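Local structure of endo-1,3-beta-glucanase, family GH16 (Zobellia galactanivorans, 4BPZ) at residues 143-148 with 198-203; 154-159 with 175-180; 99-104 with 248-253; 92-97 with 191-196. The protein probably hydrolyses 1,3-beta-glucosidic linkages in laminarin and related glucans, using the family 16 glycoside hydrolase domain described here. The protein carries 1 engineered substitution. All blocks are in the same frame, centred on the assembly; numbering follows the deposited sequence.

The four contacts illustrate how a family 16 beta-sandwich places a sugar site on one face and a metal site at the bulge of strand 244-255. Interaction 1 alone meets the bound glucose, through Asp-144 and Glu-147. Interaction 2 lies next to it, their centres about 9 Å apart: Glu-147 O is 2.9 Å from Ile-157 N, and Val-200 CG1 packs 3.5 Å from Ala-158 CB. Interaction 4 adjoins interaction 1 through neighbouring strands 187-193 and 197-202, Lys-199 O lying 2.8 Å from Glu-192 N. It shares strand 96-103 with interaction 3, although their centres are about 18 Å apart. Interaction 3 carries the calcium ion, and its Ile-249 side chain is about 13 Å from the glucose.

Interaction 1: 143-148 with 198-203; sequences IDILEQ and MKVFLD. With GLC (alpha-D-glucopyranose), chain C.
Ile-145 and Val-200 bring the two backbones closest, CA to CA 5.9 Å, and the gap widens to 8.7 Å between the CA atoms of Ile-143 and Met-198. No direct hydrogen bond spans it. Instead one water donates to both Ile-145 O and Phe-201 O, tying the segments at the point where 143-148 turns a corner. Val-200 fills the interface: its CG1 lies 3.3 Å from Ile-145 O, while CG2 faces Asp-144 O and, more loosely, Ile-143 CG2. Beyond it Ile-143 CD1 touches Met-198 SD at 3.9 Å, the two side chains crossing obliquely. Ile-145 and Leu-146 both face Ile-114, a classic beta bulge, as in the laminarinase-type signature of family 16, which here starts at the engineered Ser-142. Asp-144 already points away from Val-200, toward the sugar; the bulge's extra residue brings Glu-147 round to the same side. Glu-147, extended beyond CG (chi2 178°), reaches the glucose with OE1, which accepts from GLC O6 at 2.8 Å and also from Trp-111 NE1. An alanine in place of Glu-147 would probably leave both donors without this acceptor and the GLC O6 hydroxymethyl arm free to turn. In the conformer described, Asp-144 OD2 accepts from GLC O1, also at 2.8 Å.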
loop_
_atom_site.group_PDB
_atom_site.type_symbol
_atom_site.label_atom_id
_atom_site.label_comp_id
_atom_site.label_asym_id
_atom_site.label_seq_id
_atom_site.Cartn_x
_atom_site.Cartn_y
_atom_site.Cartn_z
ATOM N N ILE A 143 -0.831 7.473 4.762
ATOM C CA ILE A 143 0.575 7.309 5.013
ATOM C C ILE A 143 1.175 6.331 4.021
ATOM O O ILE A 143 0.704 5.183 3.899
ATOM C CB ILE A 143 0.811 6.756 6.373
ATOM C CG1 ILE A 143 0.129 7.622 7.450
ATOM C CG2 ILE A 143 2.331 6.597 6.717
ATOM C CD1 ILE A 143 0.125 7.055 8.837
ATOM N N ASP A 144 2.211 6.756 3.298
ATOM C CA ASP A 144 2.957 5.793 2.465
ATOM C C ASP A 144 3.989 5.244 3.400
ATOM O O ASP A 144 4.693 6.038 4.089
ATOM C CB ASP A 144 3.436 6.479 1.098
ATOM C CG ASP A 144 2.162 6.876 0.292
ATOM O OD1 ASP A 144 1.659 5.785 -0.472
ATOM O OD2 ASP A 144 1.981 7.942 -0.143
ATOM N N ILE A 145 4.059 3.937 3.571
ATOM C CA ILE A 145 5.189 3.265 4.221
ATOM C C ILE A 145 6.254 2.924 3.189
ATOM O O ILE A 145 7.441 3.045 3.465
ATOM C CB ILE A 145 4.680 2.043 4.969
ATOM C CG1 ILE A 145 3.581 2.460 5.961
ATOM C CG2 ILE A 145 5.863 1.347 5.638
ATOM C CD1 ILE A 145 2.972 1.283 6.704
ATOM N N LEU A 146 5.853 2.527 1.994
ATOM C CA LEU A 146 6.797 2.264 0.914
ATOM C C LEU A 146 6.099 2.525 -0.373
ATOM O O LEU A 146 4.962 2.066 -0.615
ATOM C CB LEU A 146 7.174 0.754 0.972
ATOM C CG LEU A 146 8.062 0.161 -0.148
ATOM C CD1 LEU A 146 7.305 -0.250 -1.359
ATOM C CD2 LEU A 146 9.323 1.058 -0.393
ATOM N N GLU A 147 6.724 3.305 -1.304
ATOM C CA GLU A 147 6.445 3.236 -2.710
ATOM C C GLU A 147 7.764 3.147 -3.457
ATOM O O GLU A 147 8.792 3.646 -2.985
ATOM C CB GLU A 147 5.709 4.455 -3.213
ATOM C CG GLU A 147 4.374 4.737 -2.556
ATOM C CD GLU A 147 3.726 6.010 -3.104
ATOM O OE1 GLU A 147 3.154 6.031 -4.204
ATOM O OE2 GLU A 147 3.866 7.125 -2.444
ATOM N N GLN A 148 7.745 2.511 -4.636
ATOM C CA GLN A 148 8.824 2.727 -5.593
ATOM C C GLN A 148 8.235 3.143 -6.880
ATOM O O GLN A 148 7.171 2.623 -7.279
ATOM C CB GLN A 148 9.694 1.476 -5.799
ATOM C CG GLN A 148 10.711 1.147 -4.761
ATOM C CD GLN A 148 11.807 0.307 -5.339
ATOM O OE1 GLN A 148 11.580 -0.787 -5.935
ATOM N NE2 GLN A 148 13.005 0.716 -5.082
ATOM N N MET A 198 4.660 10.475 13.264
ATOM C CA MET A 198 4.704 9.298 12.367
ATOM C C MET A 198 6.078 9.199 11.766
ATOM O O MET A 198 6.557 10.176 11.171
ATOM C CB MET A 198 3.688 9.455 11.305
ATOM C CG MET A 198 2.292 9.363 11.882
ATOM S SD MET A 198 1.067 10.206 10.976
ATOM C CE MET A 198 1.463 11.972 11.061
ATOM N N LYS A 199 6.695 8.045 11.921
ATOM C CA LYS A 199 8.057 7.816 11.468
ATOM C C LYS A 199 8.036 6.637 10.501
ATOM O O LYS A 199 7.495 5.583 10.853
ATOM C CB LYS A 199 8.968 7.455 12.618
ATOM C CG LYS A 199 9.069 8.521 13.711
ATOM C CD LYS A 199 9.904 8.013 14.880
ATOM C CE LYS A 199 9.924 8.930 16.066
ATOM N NZ LYS A 199 10.850 8.445 17.092
ATOM N N VAL A 200 8.599 6.805 9.304
ATOM C CA VAL A 200 8.691 5.707 8.312
ATOM C C VAL A 200 10.132 5.370 8.159
ATOM O O VAL A 200 10.999 6.235 7.957
ATOM C CB VAL A 200 8.056 6.107 6.979
ATOM C CG1 VAL A 200 8.272 5.030 5.949
ATOM C CG2 VAL A 200 6.602 6.451 7.199
ATOM N N PHE A 201 10.431 4.061 8.255
ATOM C CA PHE A 201 11.789 3.561 8.166
ATOM C C PHE A 201 11.927 2.558 7.034
ATOM O O PHE A 201 11.001 1.810 6.680
ATOM C CB PHE A 201 12.113 2.774 9.470
ATOM C CG PHE A 201 12.197 3.651 10.681
ATOM C CD1 PHE A 201 13.411 4.176 11.113
ATOM C CD2 PHE A 201 11.060 3.819 11.471
ATOM C CE1 PHE A 201 13.455 4.961 12.294
ATOM C CE2 PHE A 201 11.117 4.588 12.641
ATOM C CZ PHE A 201 12.270 5.178 12.974
ATOM N N LEU A 202 13.162 2.476 6.521
ATOM C CA LEU A 202 13.648 1.377 5.681
ATOM C C LEU A 202 14.713 0.717 6.512
ATOM O O LEU A 202 15.752 1.356 6.797
ATOM C CB LEU A 202 14.264 1.888 4.400
ATOM C CG LEU A 202 15.008 0.776 3.598
ATOM C CD1 LEU A 202 14.078 -0.328 3.210
ATOM C CD2 LEU A 202 15.642 1.397 2.341
ATOM N N ASP A 203 14.464 -0.500 7.001
ATOM C CA ASP A 203 15.339 -1.140 7.963
ATOM C C ASP A 203 15.503 -0.123 9.151
ATOM O O ASP A 203 14.516 0.245 9.756
ATOM C CB ASP A 203 16.621 -1.636 7.274
ATOM C CG ASP A 203 16.290 -2.705 6.241
ATOM O OD1 ASP A 203 15.414 -3.553 6.490
ATOM O OD2 ASP A 203 17.019 -2.764 5.272
HETATM C C1 GLC C . -0.025 7.501 -2.396
HETATM C C2 GLC C . -0.933 8.246 -3.432
HETATM C C3 GLC C . -2.014 7.249 -3.873
HETATM C C4 GLC C . -1.410 6.019 -4.396
HETATM C C5 GLC C . -0.714 5.402 -3.207
HETATM C C6 GLC C . -0.022 4.093 -3.512
HETATM O O1 GLC C . -0.612 7.397 -1.117
HETATM O O2 GLC C . -1.449 9.380 -2.782
HETATM O O3 GLC C . -2.857 7.893 -4.920
HETATM O O4 GLC C . -2.431 5.153 -4.928
HETATM O O5 GLC C . 0.324 6.314 -2.782
HETATM O O6 GLC C . 0.974 4.237 -4.518
HETATM O O HOH W 1 10.003 2.310 4.037
#

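Interaction 2: 154-159 with 175-180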
loop_
_atom_site.group_PDB
_atom_site.type_symbol
_atom_site.label_atom_id
_atom_site.label_comp_id
_atom_site.label_asym_id
_atom_site.label_seq_id
_atom_site.Cartn_x
_atom_site.Cartn_y
_atom_site.Cartn_z
ATOM N N GLU A 154 16.415 2.021 -7.333
ATOM C CA GLU A 154 17.465 2.180 -6.321
ATOM C C GLU A 154 17.144 3.231 -5.212
ATOM O O GLU A 154 17.993 3.568 -4.429
ATOM C CB GLU A 154 18.783 2.560 -7.054
ATOM C CG GLU A 154 19.340 1.431 -7.923
ATOM C CD GLU A 154 18.483 0.991 -9.090
ATOM O OE1 GLU A 154 18.117 1.881 -9.911
ATOM O OE2 GLU A 154 18.271 -0.263 -9.216
ATOM N N SER A 155 15.868 3.668 -5.195
ATOM C CA SER A 155 15.440 4.465 -4.092
ATOM C C SER A 155 13.993 4.087 -3.721
ATOM O O SER A 155 13.229 3.543 -4.503
ATOM C CB SER A 155 15.626 5.951 -4.457
ATOM O OG SER A 155 14.578 6.769 -4.167
ATOM N N THR A 156 13.661 4.347 -2.479
ATOM C CA THR A 156 12.296 4.159 -1.985
ATOM C C THR A 156 11.747 5.508 -1.533
ATOM O O THR A 156 12.499 6.420 -1.158
ATOM C CB THR A 156 12.214 3.119 -0.822
ATOM O OG1 THR A 156 12.791 3.622 0.356
ATOM C CG2 THR A 156 12.839 1.795 -1.192
ATOM N N ILE A 157 10.432 5.526 -1.467
ATOM C CA ILE A 157 9.692 6.705 -1.107
ATOM C C ILE A 157 8.863 6.493 0.117
ATOM O O ILE A 157 8.286 5.372 0.321
ATOM C CB ILE A 157 8.682 6.946 -2.251
ATOM C CG1 ILE A 157 9.420 7.334 -3.572
ATOM C CG2 ILE A 157 7.598 7.951 -1.860
ATOM C CD1 ILE A 157 8.542 7.104 -4.814
ATOM N N ALA A 158 8.763 7.487 0.982
ATOM C CA ALA A 158 7.795 7.510 2.148
ATOM C C ALA A 158 7.143 8.851 1.947
ATOM O O ALA A 158 7.739 9.829 1.761
ATOM C CB ALA A 158 8.551 7.542 3.501
ATOM N N HIS A 159 5.843 8.933 2.037
ATOM C CA HIS A 159 5.110 10.173 1.779
ATOM C C HIS A 159 3.697 10.298 2.320
ATOM O O HIS A 159 2.915 9.407 2.162
ATOM C CB HIS A 159 4.795 10.166 0.368
ATOM C CG HIS A 159 5.113 11.403 -0.254
ATOM N ND1 HIS A 159 4.260 12.414 -0.512
ATOM C CD2 HIS A 159 6.346 11.797 -0.727
ATOM C CE1 HIS A 159 4.973 13.400 -1.155
ATOM N NE2 HIS A 159 6.194 13.010 -1.309
ATOM N N GLY A 175 9.902 11.938 1.970
ATOM C CA GLY A 175 11.319 11.772 1.661
ATOM C C GLY A 175 11.555 10.534 0.837
ATOM O O GLY A 175 10.639 9.752 0.522
ATOM N N THR A 176 12.809 10.325 0.521
ATOM C CA THR A 176 13.255 9.127 -0.202
ATOM C C THR A 176 14.551 8.631 0.439
ATOM O O THR A 176 15.232 9.377 1.190
ATOM C CB THR A 176 13.582 9.335 -1.715
ATOM O OG1 THR A 176 14.677 10.252 -1.769
ATOM C CG2 THR A 176 12.388 9.824 -2.416
ATOM N N THR A 177 14.916 7.428 0.148
ATOM C CA THR A 177 16.151 6.896 0.646
ATOM C C THR A 177 16.727 5.916 -0.301
ATOM O O THR A 177 16.019 5.231 -1.013
ATOM C CB THR A 177 15.956 6.286 2.066
ATOM O OG1 THR A 177 17.168 6.368 2.793
ATOM C CG2 THR A 177 15.340 4.875 2.049
ATOM N N PRO A 178 18.052 5.783 -0.373
ATOM C CA PRO A 178 18.640 4.792 -1.290
ATOM C C PRO A 178 18.385 3.396 -0.808
ATOM O O PRO A 178 18.335 3.076 0.408
ATOM C CB PRO A 178 20.160 5.116 -1.272
ATOM C CG PRO A 178 20.335 6.344 -0.594
ATOM C CD PRO A 178 19.070 6.739 0.109
ATOM N N ILE A 179 18.250 2.476 -1.729
ATOM C CA ILE A 179 18.111 1.059 -1.409
ATOM C C ILE A 179 18.931 0.230 -2.361
ATOM O O ILE A 179 19.039 0.594 -3.555
ATOM C CB ILE A 179 16.594 0.605 -1.469
ATOM C CG1 ILE A 179 16.392 -0.833 -0.911
ATOM C CG2 ILE A 179 15.973 0.746 -2.809
ATOM C CD1 ILE A 179 14.953 -1.227 -0.609
ATOM N N THR A 180 19.514 -0.849 -1.854
ATOM C CA THR A 180 20.289 -1.809 -2.636
ATOM C C THR A 180 19.584 -3.143 -2.737
ATOM O O THR A 180 19.077 -3.653 -1.737
ATOM C CB THR A 180 21.668 -2.071 -1.939
ATOM O OG1 THR A 180 22.347 -0.832 -2.007
ATOM C CG2 THR A 180 22.454 -3.231 -2.593
#
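Glu-154 meets Ile-179 at the open end of the hairpin formed by strands 155-163 and 170-178. Its O accepts from Ile-179 N at 2.9 Å, the donor lying 55° out of the carbonyl plane, unlike the in-plane bonds of the Thr-156 and Thr-177 pair. Ser-155 stands opposite Pro-178 in a non-hydrogen-bonded pair, their side chains diverging, and its CA comes 3.2 Å from Thr-177 O. Thr-156 forms the next, hydrogen-bonded pair with Thr-177: N gives to Thr-177 O at 2.9 Å, and its own O receives from Thr-177 N. The two threonine side chains lie alongside each other, pointing the same way, and Thr-156 OG1 rests 3.3 Å from Thr-177 CG2. With OG1 between the backbone N and the carbonyl carbon (chi1 71°), CG2 of Thr-156 is left anti to the carbonyl carbon and meets Ile-179 CG2 and CD1, each at 3.7 Å. An alanine here removes OG1 and CG2, and would probably open a gap beside Ile-179 and leave its methyl groups less firmly held. Ile-157 turns to the other face, where CG1 touches Thr-176 CG2 at 4.0 Å. Ala-158 closes the series by exchanging two backbone bonds with Gly-175, the one from Ala-158 N to Gly-175 O being nearly straight (176° at the hydrogen). Five backbone bonds thus join the two segments, while outward-turned groups of Ser-155 and Ile-157 bond to Gln-148 and Glu-147; the methyl groups on the Thr-156, Ala-158 and Thr-177 face add apolar packing against Val-200, Leu-202 and Val-207.

Interaction 3: 99-104 with 248-253; sequences EVRAKL and EIDYVR. With CA (calcium ion), chain E.
A beta bulge at Asp-250, facing Arg-101 across an antiparallel strand pair, builds one side of the calcium site in this family 16 beta-sandwich. Arg-101 pairs with Tyr-251 but Ala-102 with Ile-249, so Asp-250 is the extra residue. Its N gives to Arg-101 O, whereas Tyr-251 N is buried with no partner in the model. The bulge lets Asp-250 grip the metal twice, through O and OD1, each 2.4 Å from the calcium; a water, Glu-18, Glu-20 and Gly-62 complete the site. The other carboxylate oxygen, OD2, takes a salt bridge from Arg-101 NH1 at 2.8 Å. That oxygen lies near the guanidinium plane, yet the donor stands 45° above the carboxylate plane. The shared carboxylate therefore couples the metal to strand 96-103. Tyr-251, its CG between backbone N and carbonyl carbon (chi1 54°), swings its ring between two arginines. Arg-101 CB makes a CH-pi contact over one face, 3.7 Å from the centroid, and Arg-253 CZ lies over the centre of the opposite face, 3.5 Å above the plane. Arg-253 NH2 continues to a salt bridge with Glu-18. On the reverse side of the pair, Val-100 CG1 packs 3.8 Å from Ile-249 CG2. At the ring's tip a water links Tyr-251 OH, 2.6 Å away, to Glu-99 OE1.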
loop_
_atom_site.group_PDB
_atom_site.type_symbol
_atom_site.label_atom_id
_atom_site.label_comp_id
_atom_site.label_asym_id
_atom_site.label_seq_id
_atom_site.Cartn_x
_atom_site.Cartn_y
_atom_site.Cartn_z
ATOM N N GLU A 99 5.126 -3.395 10.520
ATOM C CA GLU A 99 6.375 -3.932 9.911
ATOM C C GLU A 99 5.998 -4.821 8.772
ATOM O O GLU A 99 5.178 -5.741 8.931
ATOM C CB GLU A 99 7.164 -4.755 10.930
ATOM C CG GLU A 99 7.693 -3.964 12.095
ATOM C CD GLU A 99 8.281 -4.808 13.167
ATOM O OE1 GLU A 99 8.193 -6.060 13.097
ATOM O OE2 GLU A 99 8.892 -4.238 14.046
ATOM N N VAL A 100 6.551 -4.591 7.582
ATOM C CA VAL A 100 6.289 -5.436 6.410
ATOM C C VAL A 100 7.631 -5.818 5.831
ATOM O O VAL A 100 8.412 -4.944 5.401
ATOM C CB VAL A 100 5.415 -4.696 5.349
ATOM C CG1 VAL A 100 5.129 -5.649 4.207
ATOM C CG2 VAL A 100 4.098 -4.227 5.946
ATOM N N ARG A 101 7.928 -7.119 5.797
ATOM C CA ARG A 101 9.212 -7.577 5.242
ATOM C C ARG A 101 8.935 -8.064 3.810
ATOM O O ARG A 101 8.038 -8.912 3.601
ATOM C CB ARG A 101 9.738 -8.740 6.098
ATOM C CG ARG A 101 11.085 -9.260 5.590
ATOM C CD ARG A 101 11.697 -10.208 6.639
ATOM N NE ARG A 101 13.062 -10.546 6.256
ATOM C CZ ARG A 101 13.445 -11.733 5.820
ATOM N NH1 ARG A 101 12.588 -12.707 5.541
ATOM N NH2 ARG A 101 14.724 -11.931 5.506
ATOM N N ALA A 102 9.624 -7.509 2.811
ATOM C CA ALA A 102 9.260 -7.743 1.431
ATOM C C ALA A 102 10.439 -7.610 0.490
ATOM O O ALA A 102 11.424 -6.973 0.791
ATOM C CB ALA A 102 8.194 -6.665 1.002
ATOM N N LYS A 103 10.231 -8.189 -0.705
ATOM C CA LYS A 103 11.038 -8.028 -1.904
ATOM C C LYS A 103 10.176 -7.334 -2.919
ATOM O O LYS A 103 9.010 -7.705 -3.121
ATOM C CB LYS A 103 11.510 -9.370 -2.465
ATOM C CG LYS A 103 12.660 -9.974 -1.672
ATOM C CD LYS A 103 13.049 -11.345 -2.258
ATOM C CE LYS A 103 14.044 -12.001 -1.392
ATOM N NZ LYS A 103 14.496 -13.284 -2.089
ATOM N N LEU A 104 10.724 -6.298 -3.575
ATOM C CA LEU A 104 9.964 -5.432 -4.478
ATOM C C LEU A 104 10.066 -5.890 -5.934
ATOM O O LEU A 104 11.098 -6.507 -6.306
ATOM C CB LEU A 104 10.391 -3.948 -4.323
ATOM C CG LEU A 104 10.364 -3.443 -2.902
ATOM C CD1 LEU A 104 10.709 -1.971 -2.893
ATOM C CD2 LEU A 104 9.076 -3.696 -2.174
ATOM N N GLU A 248 6.763 -9.577 -3.268
ATOM C CA GLU A 248 6.745 -10.716 -2.381
ATOM C C GLU A 248 6.860 -10.237 -0.943
ATOM O O GLU A 248 7.810 -9.554 -0.566
ATOM C CB GLU A 248 7.912 -11.642 -2.710
ATOM C CG GLU A 248 7.831 -12.897 -1.903
ATOM C CD GLU A 248 8.919 -13.912 -2.176
ATOM O OE1 GLU A 248 9.950 -13.536 -2.746
ATOM O OE2 GLU A 248 8.750 -15.076 -1.794
ATOM N N ILE A 249 5.878 -10.623 -0.133
ATOM C CA ILE A 249 5.777 -10.146 1.258
ATOM C C ILE A 249 5.869 -11.336 2.199
ATOM O O ILE A 249 5.044 -12.256 2.192
ATOM C CB ILE A 249 4.426 -9.361 1.421
ATOM C CG1 ILE A 249 4.513 -8.115 0.567
ATOM C CG2 ILE A 249 4.226 -9.052 2.886
ATOM C CD1 ILE A 249 3.225 -7.495 0.381
ATOM N N ASP A 250 6.903 -11.357 3.018
ATOM C CA ASP A 250 7.110 -12.440 4.003
ATOM C C ASP A 250 6.121 -12.350 5.150
ATOM O O ASP A 250 5.572 -13.353 5.613
ATOM C CB ASP A 250 8.572 -12.355 4.474
ATOM C CG ASP A 250 8.939 -13.488 5.402
ATOM O OD1 ASP A 250 8.321 -14.574 5.360
ATOM O OD2 ASP A 250 9.893 -13.263 6.192
ATOM N N TYR A 251 5.856 -11.135 5.651
ATOM C CA TYR A 251 4.921 -11.003 6.729
ATOM C C TYR A 251 4.461 -9.510 6.806
ATOM O O TYR A 251 5.163 -8.618 6.351
ATOM C CB TYR A 251 5.515 -11.375 8.123
ATOM C CG TYR A 251 6.764 -10.698 8.556
ATOM C CD1 TYR A 251 6.778 -9.364 8.976
ATOM C CD2 TYR A 251 7.992 -11.404 8.577
ATOM C CE1 TYR A 251 7.920 -8.754 9.468
ATOM C CE2 TYR A 251 9.141 -10.803 9.042
ATOM C CZ TYR A 251 9.128 -9.500 9.504
ATOM O OH TYR A 251 10.286 -8.930 9.906
ATOM N N VAL A 252 3.319 -9.380 7.455
ATOM C CA VAL A 252 2.812 -8.049 7.952
ATOM C C VAL A 252 2.618 -8.233 9.436
ATOM O O VAL A 252 1.929 -9.196 9.831
ATOM C CB VAL A 252 1.469 -7.703 7.273
ATOM C CG1 VAL A 252 0.865 -6.439 7.880
ATOM C CG2 VAL A 252 1.665 -7.551 5.776
ATOM N N ARG A 253 3.159 -7.329 10.247
ATOM C CA ARG A 253 2.932 -7.367 11.698
ATOM C C ARG A 253 2.559 -5.945 12.144
ATOM O O ARG A 253 3.192 -4.984 11.732
ATOM C CB ARG A 253 4.184 -7.824 12.442
ATOM C CG ARG A 253 4.628 -9.258 12.122
ATOM C CD ARG A 253 5.985 -9.556 12.646
ATOM N NE ARG A 253 6.369 -10.909 12.262
ATOM C CZ ARG A 253 7.613 -11.364 12.300
ATOM N NH1 ARG A 253 8.584 -10.647 12.779
ATOM N NH2 ARG A 253 7.823 -12.598 11.836
HETATM CA CA CA E . 6.301 -15.621 6.033
HETATM O O HOH W 2 8.470 -8.245 14.552
HETATM O O HOH W 3 10.175 -6.864 11.454
HETATM O O HOH W 4 12.042 -15.041 -1.933
HETATM O O HOH W 5 6.933 -15.111 8.285
#

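Interaction 4: 92-97 with 191-196; sequences AFTYGK and LEWNAS
Trp-193 is the packed heart of this contact, wedged among Phe-93, Tyr-95 and the backbone that joins them. The edge of Tyr-95 is directed at the face of the tryptophan's five-membered ring, with planes at 82° and Tyr-95 CD1 3.5 Å from Trp-193 NE1. Tyr-95 N lies over the same indole, 3.3 Å above its plane. At the far end the indole becomes the edge in turn: Trp-193 CZ3 approaches Phe-93 CE2 at 3.7 Å in an offset edge-to-face pair. Beside this aromatic cluster, Gly-96 and Trp-193 exchange two backbone bonds, Gly-96 N using a lone pair of Trp-193 O at 2.8 Å. Gly-96 has phi 148°, where a CB would jam against the carbonyl O of Tyr-95. The outer side is looser. Ala-195, exposed, touches the tyrosine with its N over one ring face and its CB 3.7 Å from Tyr-95 OH, while Asn-194 turns away and closes an Asx turn by accepting from Ser-196 N. Also loosely packed, Lys-97 and buried Glu-192 run side by side, their CG atoms 4.0 Å apart; Lys-97 NZ bonds to Gly-7 O, a tag residue, and to Phe-10 O, and Glu-192 OE2 to His-6 ND1 of the tag. Trp-193 NE1 donates to Tyr-218 O. Strand 96-103 runs between strands 187-193 and 244-255, Lys-97 making a cation-pi contact with Tyr-255, and strand 197-202 follows beyond 187-193.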
loop_
_atom_site.group_PDB
_atom_site.type_symbol
_atom_site.label_atom_id
_atom_site.label_comp_id
_atom_site.label_asym_id
_atom_site.label_seq_id
_atom_site.Cartn_x
_atom_site.Cartn_y
_atom_site.Cartn_z
ATOM N N ALA A 92 -8.543 -2.278 11.189
ATOM C CA ALA A 92 -8.329 -0.854 11.221
ATOM C C ALA A 92 -7.771 -0.485 12.588
ATOM O O ALA A 92 -8.248 -1.087 13.583
ATOM C CB ALA A 92 -9.623 -0.087 10.918
ATOM N N PHE A 93 -6.869 0.441 12.699
ATOM C CA PHE A 93 -6.164 0.689 13.949
ATOM C C PHE A 93 -5.745 2.145 14.036
ATOM O O PHE A 93 -5.536 2.784 12.978
ATOM C CB PHE A 93 -4.962 -0.249 14.113
ATOM C CG PHE A 93 -3.946 -0.066 13.054
ATOM C CD1 PHE A 93 -4.154 -0.516 11.735
ATOM C CD2 PHE A 93 -2.759 0.635 13.293
ATOM C CE1 PHE A 93 -3.268 -0.321 10.702
ATOM C CE2 PHE A 93 -1.822 0.819 12.207
ATOM C CZ PHE A 93 -2.135 0.371 10.946
ATOM N N THR A 94 -5.608 2.609 15.280
ATOM C CA THR A 94 -5.111 3.963 15.552
ATOM C C THR A 94 -3.888 3.876 16.371
ATOM O O THR A 94 -3.925 3.376 17.509
ATOM C CB THR A 94 -6.133 4.832 16.300
ATOM O OG1 THR A 94 -7.350 4.737 15.549
ATOM C CG2 THR A 94 -5.674 6.275 16.383
ATOM N N TYR A 95 -2.752 4.333 15.765
ATOM C CA TYR A 95 -1.400 4.264 16.349
ATOM C C TYR A 95 -0.873 2.857 16.279
ATOM O O TYR A 95 -1.658 1.854 16.258
ATOM C CB TYR A 95 -1.315 4.859 17.730
ATOM C CG TYR A 95 -1.944 6.223 17.894
ATOM C CD1 TYR A 95 -1.849 7.212 16.947
ATOM C CD2 TYR A 95 -2.685 6.505 19.019
ATOM C CE1 TYR A 95 -2.416 8.455 17.109
ATOM C CE2 TYR A 95 -3.255 7.757 19.254
ATOM C CZ TYR A 95 -3.124 8.741 18.255
ATOM O OH TYR A 95 -3.723 9.945 18.469
ATOM N N GLY A 96 0.423 2.721 16.213
ATOM C CA GLY A 96 1.064 1.422 16.276
ATOM C C GLY A 96 2.318 1.416 15.457
ATOM O O GLY A 96 2.764 2.399 14.850
ATOM N N LYS A 97 2.897 0.237 15.413
ATOM C CA LYS A 97 4.135 -0.026 14.663
ATOM C C LYS A 97 3.772 -1.076 13.623
ATOM O O LYS A 97 3.350 -2.192 13.977
ATOM C CB LYS A 97 5.225 -0.514 15.585
ATOM C CG LYS A 97 6.524 -0.815 14.865
ATOM C CD LYS A 97 7.672 -1.120 15.825
ATOM C CE LYS A 97 7.481 -2.425 16.524
ATOM N NZ LYS A 97 8.456 -2.639 17.633
ATOM N N LEU A 191 6.479 1.569 9.887
ATOM C CA LEU A 191 5.878 2.800 10.372
ATOM C C LEU A 191 5.810 2.759 11.860
ATOM O O LEU A 191 5.343 1.720 12.399
ATOM C CB LEU A 191 4.448 2.936 9.785
ATOM C CG LEU A 191 3.535 3.996 10.413
ATOM C CD1 LEU A 191 4.056 5.425 10.159
ATOM C CD2 LEU A 191 2.112 3.819 9.909
ATOM N N GLU A 192 6.176 3.818 12.566
ATOM C CA GLU A 192 5.860 3.963 14.004
ATOM C C GLU A 192 4.987 5.222 14.089
ATOM O O GLU A 192 5.418 6.324 13.766
ATOM C CB GLU A 192 7.157 4.173 14.785
ATOM C CG GLU A 192 8.006 2.949 14.769
ATOM C CD GLU A 192 9.395 3.112 15.257
ATOM O OE1 GLU A 192 9.690 4.144 15.938
ATOM O OE2 GLU A 192 10.227 2.227 14.971
ATOM N N TRP A 193 3.787 5.030 14.584
ATOM C CA TRP A 193 2.772 6.033 14.588
ATOM C C TRP A 193 2.210 6.188 15.989
ATOM O O TRP A 193 1.707 5.224 16.577
ATOM C CB TRP A 193 1.674 5.583 13.630
ATOM C CG TRP A 193 0.407 6.372 13.568
ATOM C CD1 TRP A 193 0.177 7.728 13.876
ATOM C CD2 TRP A 193 -0.843 5.865 13.100
ATOM N NE1 TRP A 193 -1.116 8.026 13.671
ATOM C CE2 TRP A 193 -1.790 6.941 13.195
ATOM C CE3 TRP A 193 -1.297 4.593 12.629
ATOM C CZ2 TRP A 193 -3.123 6.745 12.861
ATOM C CZ3 TRP A 193 -2.622 4.435 12.295
ATOM C CH2 TRP A 193 -3.540 5.511 12.435
ATOM N N ASN A 194 2.253 7.416 16.523
ATOM C CA ASN A 194 1.582 7.688 17.821
ATOM C C ASN A 194 1.066 9.079 17.794
ATOM O O ASN A 194 1.031 9.749 16.726
ATOM C CB ASN A 194 2.498 7.342 19.002
ATOM C CG ASN A 194 3.767 8.161 18.999
ATOM O OD1 ASN A 194 3.817 9.278 18.430
ATOM N ND2 ASN A 194 4.819 7.645 19.682
ATOM N N ALA A 195 0.512 9.532 18.914
ATOM C CA ALA A 195 -0.091 10.882 18.966
ATOM C C ALA A 195 0.949 11.979 18.700
ATOM O O ALA A 195 0.612 13.112 18.395
ATOM C CB ALA A 195 -0.785 11.135 20.290
ATOM N N SER A 196 2.238 11.675 18.923
ATOM C CA SER A 196 3.353 12.642 18.757
ATOM C C SER A 196 3.857 12.751 17.303
ATOM O O SER A 196 4.137 13.843 16.856
ATOM C CB SER A 196 4.494 12.220 19.711
ATOM O OG SER A 196 4.029 12.310 21.059
#